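Local coordinates for protein geranylgeranyl pyrophosphate synthase (Corynebacterium glutamicum, PDB 3LK5) that probably acts as a magnesium-dependent prenyltransferase of the FPP/GGPP synthase family, joining isoprenoid diphosphate units into longer chains, at residues G62-P67 with S96-Q101; K215-T220 with I249-Q254. All coordinates share one frame; numbering follows the deposited sequence.

Contact 1 (G62-P67 with S96-Q101)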
loop_
_atom_site.group_PDB
_atom_site.type_symbol
_atom_site.label_atom_id
_atom_site.label_comp_id
_atom_site.label_asym_id
_atom_site.label_seq_id
_atom_site.Cartn_x
_atom_site.Cartn_y
_atom_site.Cartn_z
ATOM N N GLY A 62 7.155 17.383 8.317
ATOM C CA GLY A 62 5.918 17.452 7.557
ATOM C C GLY A 62 5.184 18.740 7.903
ATOM O O GLY A 62 5.102 19.105 9.077
ATOM N N LYS A 63 4.625 19.415 6.902
ATOM C CA LYS A 63 3.782 20.586 7.147
ATOM C C LYS A 63 2.326 20.240 7.588
ATOM O O LYS A 63 1.597 21.099 8.082
ATOM C CB LYS A 63 3.758 21.483 5.902
ATOM C CG LYS A 63 5.121 22.110 5.526
ATOM C CD LYS A 63 5.599 23.181 6.538
ATOM C CE LYS A 63 4.864 24.536 6.420
ATOM N NZ LYS A 63 5.308 25.314 5.216
ATOM N N ARG A 64 1.932 18.978 7.411
ATOM C CA ARG A 64 0.570 18.508 7.774
ATOM C C ARG A 64 -0.554 19.247 6.987
ATOM O O ARG A 64 -1.638 19.469 7.516
ATOM C CB ARG A 64 0.312 18.620 9.288
ATOM C CG ARG A 64 1.487 18.138 10.202
ATOM C CD ARG A 64 1.985 16.717 9.880
ATOM N NE ARG A 64 2.907 16.319 10.952
ATOM C CZ ARG A 64 3.596 15.187 11.005
ATOM N NH1 ARG A 64 3.478 14.267 10.037
ATOM N NH2 ARG A 64 4.418 14.979 12.034
ATOM N N ILE A 65 -0.253 19.652 5.761
ATOM C CA ILE A 65 -1.206 20.438 4.952
ATOM C C ILE A 65 -2.463 19.615 4.632
ATOM O O ILE A 65 -3.587 20.139 4.586
ATOM C CB ILE A 65 -0.521 20.960 3.647
ATOM C CG1 ILE A 65 -1.397 22.012 2.964
ATOM C CG2 ILE A 65 -0.287 19.877 2.654
ATOM C CD1 ILE A 65 -1.876 23.064 3.924
ATOM N N ARG A 66 -2.280 18.298 4.432
ATOM C CA ARG A 66 -3.425 17.467 4.042
ATOM C C ARG A 66 -4.407 17.279 5.197
ATOM O O ARG A 66 -5.585 17.536 5.017
ATOM C CB ARG A 66 -2.992 16.140 3.345
ATOM C CG ARG A 66 -2.235 16.387 2.037
ATOM C CD ARG A 66 -1.558 15.134 1.459
ATOM N NE ARG A 66 -0.700 15.554 0.351
ATOM C CZ ARG A 66 0.509 16.097 0.484
ATOM N NH1 ARG A 66 1.049 16.263 1.677
ATOM N NH2 ARG A 66 1.183 16.474 -0.599
ATOM N N PRO A 67 -3.932 16.886 6.411
ATOM C CA PRO A 67 -4.857 16.871 7.547
ATOM C C PRO A 67 -5.431 18.243 7.820
ATOM O O PRO A 67 -6.587 18.369 8.204
ATOM C CB PRO A 67 -3.962 16.480 8.747
ATOM C CG PRO A 67 -2.837 15.717 8.150
ATOM C CD PRO A 67 -2.614 16.335 6.766
ATOM N N SER A 96 -4.785 10.542 9.536
ATOM C CA SER A 96 -4.448 9.303 8.789
ATOM C C SER A 96 -3.813 9.650 7.424
ATOM O O SER A 96 -3.036 8.868 6.865
ATOM C CB SER A 96 -5.690 8.418 8.579
ATOM O OG SER A 96 -6.537 9.019 7.598
ATOM N N LEU A 97 -4.165 10.813 6.871
ATOM C CA LEU A 97 -3.549 11.277 5.628
ATOM C C LEU A 97 -2.032 11.369 5.671
ATOM O O LEU A 97 -1.378 11.208 4.639
ATOM C CB LEU A 97 -4.107 12.652 5.221
ATOM C CG LEU A 97 -5.619 12.634 4.976
ATOM C CD1 LEU A 97 -6.080 14.035 4.600
ATOM C CD2 LEU A 97 -5.990 11.667 3.832
ATOM N N GLU A 98 -1.459 11.620 6.856
ATOM C CA GLU A 98 0.006 11.622 6.975
ATOM C C GLU A 98 0.633 10.258 6.669
ATOM O O GLU A 98 1.780 10.187 6.205
ATOM C CB GLU A 98 0.433 12.043 8.381
ATOM C CG GLU A 98 0.137 13.516 8.629
ATOM C CD GLU A 98 0.844 14.410 7.561
ATOM O OE1 GLU A 98 2.092 14.358 7.421
ATOM O OE2 GLU A 98 0.156 15.095 6.812
ATOM N N PHE A 99 -0.091 9.180 6.960
ATOM C CA PHE A 99 0.456 7.856 6.590
ATOM C C PHE A 99 0.446 7.609 5.085
ATOM O O PHE A 99 1.353 6.963 4.548
ATOM C CB PHE A 99 -0.271 6.747 7.345
ATOM C CG PHE A 99 0.215 6.544 8.733
ATOM C CD1 PHE A 99 1.530 6.151 8.974
ATOM C CD2 PHE A 99 -0.654 6.683 9.801
ATOM C CE1 PHE A 99 1.982 5.906 10.271
ATOM C CE2 PHE A 99 -0.216 6.445 11.101
ATOM C CZ PHE A 99 1.124 6.060 11.323
ATOM N N ILE A 100 -0.577 8.109 4.399
ATOM C CA ILE A 100 -0.591 8.032 2.936
ATOM C C ILE A 100 0.612 8.800 2.437
ATOM O O ILE A 100 1.358 8.311 1.579
ATOM C CB ILE A 100 -1.866 8.617 2.327
ATOM C CG1 ILE A 100 -3.070 7.834 2.858
ATOM C CG2 ILE A 100 -1.813 8.501 0.756
ATOM C CD1 ILE A 100 -4.401 8.285 2.244
ATOM N N GLN A 101 0.805 10.002 2.982
ATOM C CA GLN A 101 1.928 10.825 2.509
ATOM C C GLN A 101 3.278 10.195 2.830
ATOM O O GLN A 101 4.233 10.340 2.043
ATOM C CB GLN A 101 1.822 12.236 3.119
ATOM C CG GLN A 101 3.019 13.162 2.838
ATOM C CD GLN A 101 3.130 13.640 1.400
ATOM O OE1 GLN A 101 2.475 13.136 0.459
ATOM N NE2 GLN A 101 3.993 14.639 1.213
HETATM O O HOH W 1 3.182 16.545 6.241
HETATM O O HOH W 2 0.315 16.633 4.456
#

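Contact 2 (K215-T220 with I249-Q254)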
loop_
_atom_site.group_PDB
_atom_site.type_symbol
_atom_site.label_atom_id
_atom_site.label_comp_id
_atom_site.label_asym_id
_atom_site.label_seq_id
_atom_site.Cartn_x
_atom_site.Cartn_y
_atom_site.Cartn_z
ATOM N N LYS A 215 -1.932 14.118 -9.208
ATOM C CA LYS A 215 -0.898 13.841 -8.231
ATOM C C LYS A 215 -0.830 14.922 -7.141
ATOM O O LYS A 215 -0.521 14.623 -5.997
ATOM C CB LYS A 215 0.465 13.682 -8.914
ATOM C CG LYS A 215 1.628 13.381 -7.963
ATOM C CD LYS A 215 2.982 13.284 -8.703
ATOM C CE LYS A 215 4.083 13.851 -7.807
ATOM N NZ LYS A 215 5.464 13.481 -8.237
ATOM N N THR A 216 -1.174 16.155 -7.482
ATOM C CA THR A 216 -1.100 17.225 -6.479
ATOM C C THR A 216 -2.433 17.781 -6.089
ATOM O O THR A 216 -2.742 17.786 -4.909
ATOM C CB THR A 216 -0.183 18.390 -6.920
ATOM O OG1 THR A 216 1.124 17.854 -7.163
ATOM C CG2 THR A 216 -0.080 19.453 -5.777
ATOM N N ALA A 217 -3.241 18.283 -7.033
ATOM C CA ALA A 217 -4.389 19.065 -6.586
ATOM C C ALA A 217 -5.447 18.160 -5.889
ATOM O O ALA A 217 -5.966 18.504 -4.828
ATOM C CB ALA A 217 -5.036 19.816 -7.732
ATOM N N ALA A 218 -5.790 17.050 -6.530
ATOM C CA ALA A 218 -6.765 16.096 -5.970
ATOM C C ALA A 218 -6.246 15.581 -4.638
ATOM O O ALA A 218 -6.926 15.601 -3.623
ATOM C CB ALA A 218 -6.961 14.885 -6.943
ATOM N N TYR A 219 -4.981 15.209 -4.641
ATOM C CA TYR A 219 -4.386 14.531 -3.511
ATOM C C TYR A 219 -4.186 15.447 -2.297
ATOM O O TYR A 219 -4.405 15.053 -1.154
ATOM C CB TYR A 219 -3.033 13.976 -3.978
ATOM C CG TYR A 219 -2.196 13.422 -2.865
ATOM C CD1 TYR A 219 -2.740 12.471 -1.972
ATOM C CD2 TYR A 219 -0.860 13.793 -2.724
ATOM C CE1 TYR A 219 -1.973 11.947 -0.952
ATOM C CE2 TYR A 219 -0.061 13.261 -1.733
ATOM C CZ TYR A 219 -0.631 12.333 -0.852
ATOM O OH TYR A 219 0.113 11.821 0.163
ATOM N N THR A 220 -3.783 16.685 -2.552
ATOM C CA THR A 220 -3.255 17.517 -1.467
ATOM C C THR A 220 -4.299 18.440 -0.880
ATOM O O THR A 220 -4.251 18.755 0.321
ATOM C CB THR A 220 -2.026 18.327 -1.976
ATOM O OG1 THR A 220 -1.031 17.397 -2.431
ATOM C CG2 THR A 220 -1.444 19.280 -0.882
ATOM N N ILE A 249 -6.541 25.957 -6.399
ATOM C CA ILE A 249 -5.434 26.196 -5.493
ATOM C C ILE A 249 -4.394 25.048 -5.538
ATOM O O ILE A 249 -3.193 25.291 -5.423
ATOM C CB ILE A 249 -5.952 26.484 -4.030
ATOM C CG1 ILE A 249 -6.970 27.652 -4.026
ATOM C CG2 ILE A 249 -4.750 26.756 -3.072
ATOM C CD1 ILE A 249 -6.469 28.981 -4.816
ATOM N N GLY A 250 -4.848 23.800 -5.694
ATOM C CA GLY A 250 -3.899 22.673 -5.729
ATOM C C GLY A 250 -2.968 22.735 -6.938
ATOM O O GLY A 250 -1.753 22.420 -6.827
ATOM N N ILE A 251 -3.535 23.091 -8.100
ATOM C CA ILE A 251 -2.691 23.246 -9.304
ATOM C C ILE A 251 -1.713 24.423 -9.074
ATOM O O ILE A 251 -0.511 24.284 -9.316
ATOM C CB ILE A 251 -3.523 23.436 -10.609
ATOM C CG1 ILE A 251 -4.263 22.117 -10.964
ATOM C CG2 ILE A 251 -2.610 23.880 -11.816
ATOM C CD1 ILE A 251 -5.407 22.341 -11.920
ATOM N N ALA A 252 -2.223 25.555 -8.592
ATOM C CA ALA A 252 -1.353 26.717 -8.335
ATOM C C ALA A 252 -0.233 26.373 -7.363
ATOM O O ALA A 252 0.909 26.827 -7.512
ATOM C CB ALA A 252 -2.187 27.908 -7.822
ATOM N N PHE A 253 -0.559 25.578 -6.324
ATOM C CA PHE A 253 0.446 25.162 -5.365
ATOM C C PHE A 253 1.568 24.365 -6.044
ATOM O O PHE A 253 2.745 24.610 -5.761
ATOM C CB PHE A 253 -0.240 24.323 -4.253
ATOM C CG PHE A 253 0.701 23.566 -3.372
ATOM C CD1 PHE A 253 1.354 24.206 -2.313
ATOM C CD2 PHE A 253 0.915 22.193 -3.573
ATOM C CE1 PHE A 253 2.216 23.492 -1.448
ATOM C CE2 PHE A 253 1.793 21.462 -2.722
ATOM C CZ PHE A 253 2.442 22.129 -1.663
ATOM N N GLN A 254 1.230 23.416 -6.921
ATOM C CA GLN A 254 2.282 22.642 -7.594
ATOM C C GLN A 254 3.120 23.559 -8.496
ATOM O O GLN A 254 4.341 23.419 -8.571
ATOM C CB GLN A 254 1.713 21.545 -8.480
ATOM C CG GLN A 254 2.859 20.655 -9.040
ATOM C CD GLN A 254 3.685 20.074 -7.936
ATOM O OE1 GLN A 254 3.133 19.485 -7.016
ATOM N NE2 GLN A 254 5.005 20.253 -7.987
#

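Contact 1 (G62-P67 with S96-Q101)
Arg64 and Glu98 show how one carboxylate can organise a loop and the helix start that follows it. The arginine sits at the N-cap of helix 65-78, and its chain bends at CB-CG until the guanidinium edge meets Glu98 of helix 87-111. NH1 donates to OE1 at 3.0 Å with a fairly straight N-H...O angle of 161°. The oxygen lies in the guanidinium plane but is met on its anti side, well out of the carboxylate plane, and the two flat groups stand almost perpendicular. This salt bridge is not the sole duty of NH1, which also bonds to the carbonyl of Val58. A water accepts from Arg64 N and donates to Glu98 OE1 at 2.7 Å, adding a second grip on that oxygen.

Arg66 sends its extended chain across Gln101, whose CG stands anti to the backbone N (chi1 173°). The guanidinium and amide stack face to face, their planes 24° apart, with OE1 over the guanidinium centre and CD 3.4 Å from NH1. Tyr219 OH hydrogen-bonds the same OE1. A second water accepts from both N and NH1 of Arg66 and donates to Glu98 OE2 at 2.8 Å, linking opposite charges too distant to pair directly. Nearer the backbone, Arg66 CB rests 3.9 Å from Leu97 CD1.

The ring of Pro67 completes the interface: its CD comes within 3.0 Å of Glu98 OE2, and its CG packs beside Glu98 CG.

The first segment carries the Gly-Lys-Arg-x-Arg-Pro signature of trans-prenyltransferases. In relatives this region helps bind the isopentenyl diphosphate headgroup, and a glycerol, probably from the crystallisation liquor, is hydrogen-bonded by the backbone N atoms of Lys63 and Ile65 and may mark such a pocket.

Contact 2 (K215-T220 with I249-Q254)
Three torsions bring Thr216 and Gln254 together. Thr216 sets OG1 anti to its carbonyl carbon (chi1 -58°), which turns the hydroxyl and the methyl toward helix 236-263; Gln254 leaves its backbone with CG anti to N and then bends at CB-CG, swinging the amide across the threonine. OG1 donates to OE1 at a short 2.6 Å, approaching at a C=O...O angle of 128° and from somewhat outside the amide plane. At the other end of that amide, NE2 bonds to Asp258, so both ends are engaged and the rotation of the group is fixed.

The methyl of Thr216 works the other flank of the contact. CG2 lies in the ring plane of Phe253, 3.7 Å from the edge carbon CD2, and is 3.6 Å from Gly250 O. One turn on, Thr220 CG2 reaches the same ring more loosely, 4.3 Å from CE2. Thr220 OG1 adds a weak bond to Thr216 O, within a helix segment widened by a pi-type turn.

Beneath these side chains the backbones come very close: Ala217 CA and Gly250 CA are 3.7 Å apart, and the segment axes approach to 7.7 Å, inclined at 130°. A beta carbon on Gly250 would collide with Ala217 CA. The methyl of Ala217 instead lies against the peptide, with CB 3.6 Å from Ile251 N.

This close Ala-Gly crossing joins helices 205-231 and 236-263 of the all-helical trans-prenyltransferase fold. Here Thr216 meets the Phe-Gln pair that precedes the second aspartate-rich motif, while its neighbour Lys215 makes a salt bridge to the magnesium-binding Asp194, probably beside the diphosphate site.

Overall arrangement
Both contacts lie near the middle of the chain, contact 1 being the more buried, and they follow one another in sequence. They hold different pairs of helices, yet helix 205-231 connects them: Gln101 OE1 and Tyr219 OH are 2.7 Å apart, a probable hydrogen bond, while the Arg66 guanidinium meets the Tyr219 ring and bonds weakly to Thr220. Contact 1 depends on charge, with two waters mediating between a loop, a helix start and a carboxylate. Contact 2 is a tight crossing of two helices, one of them widened by a pi-type turn, with a single hydroxyl-amide bond. Together they probably border neighbouring parts of the active-site cleft near the magnesium-binding Asp108 and Asp194.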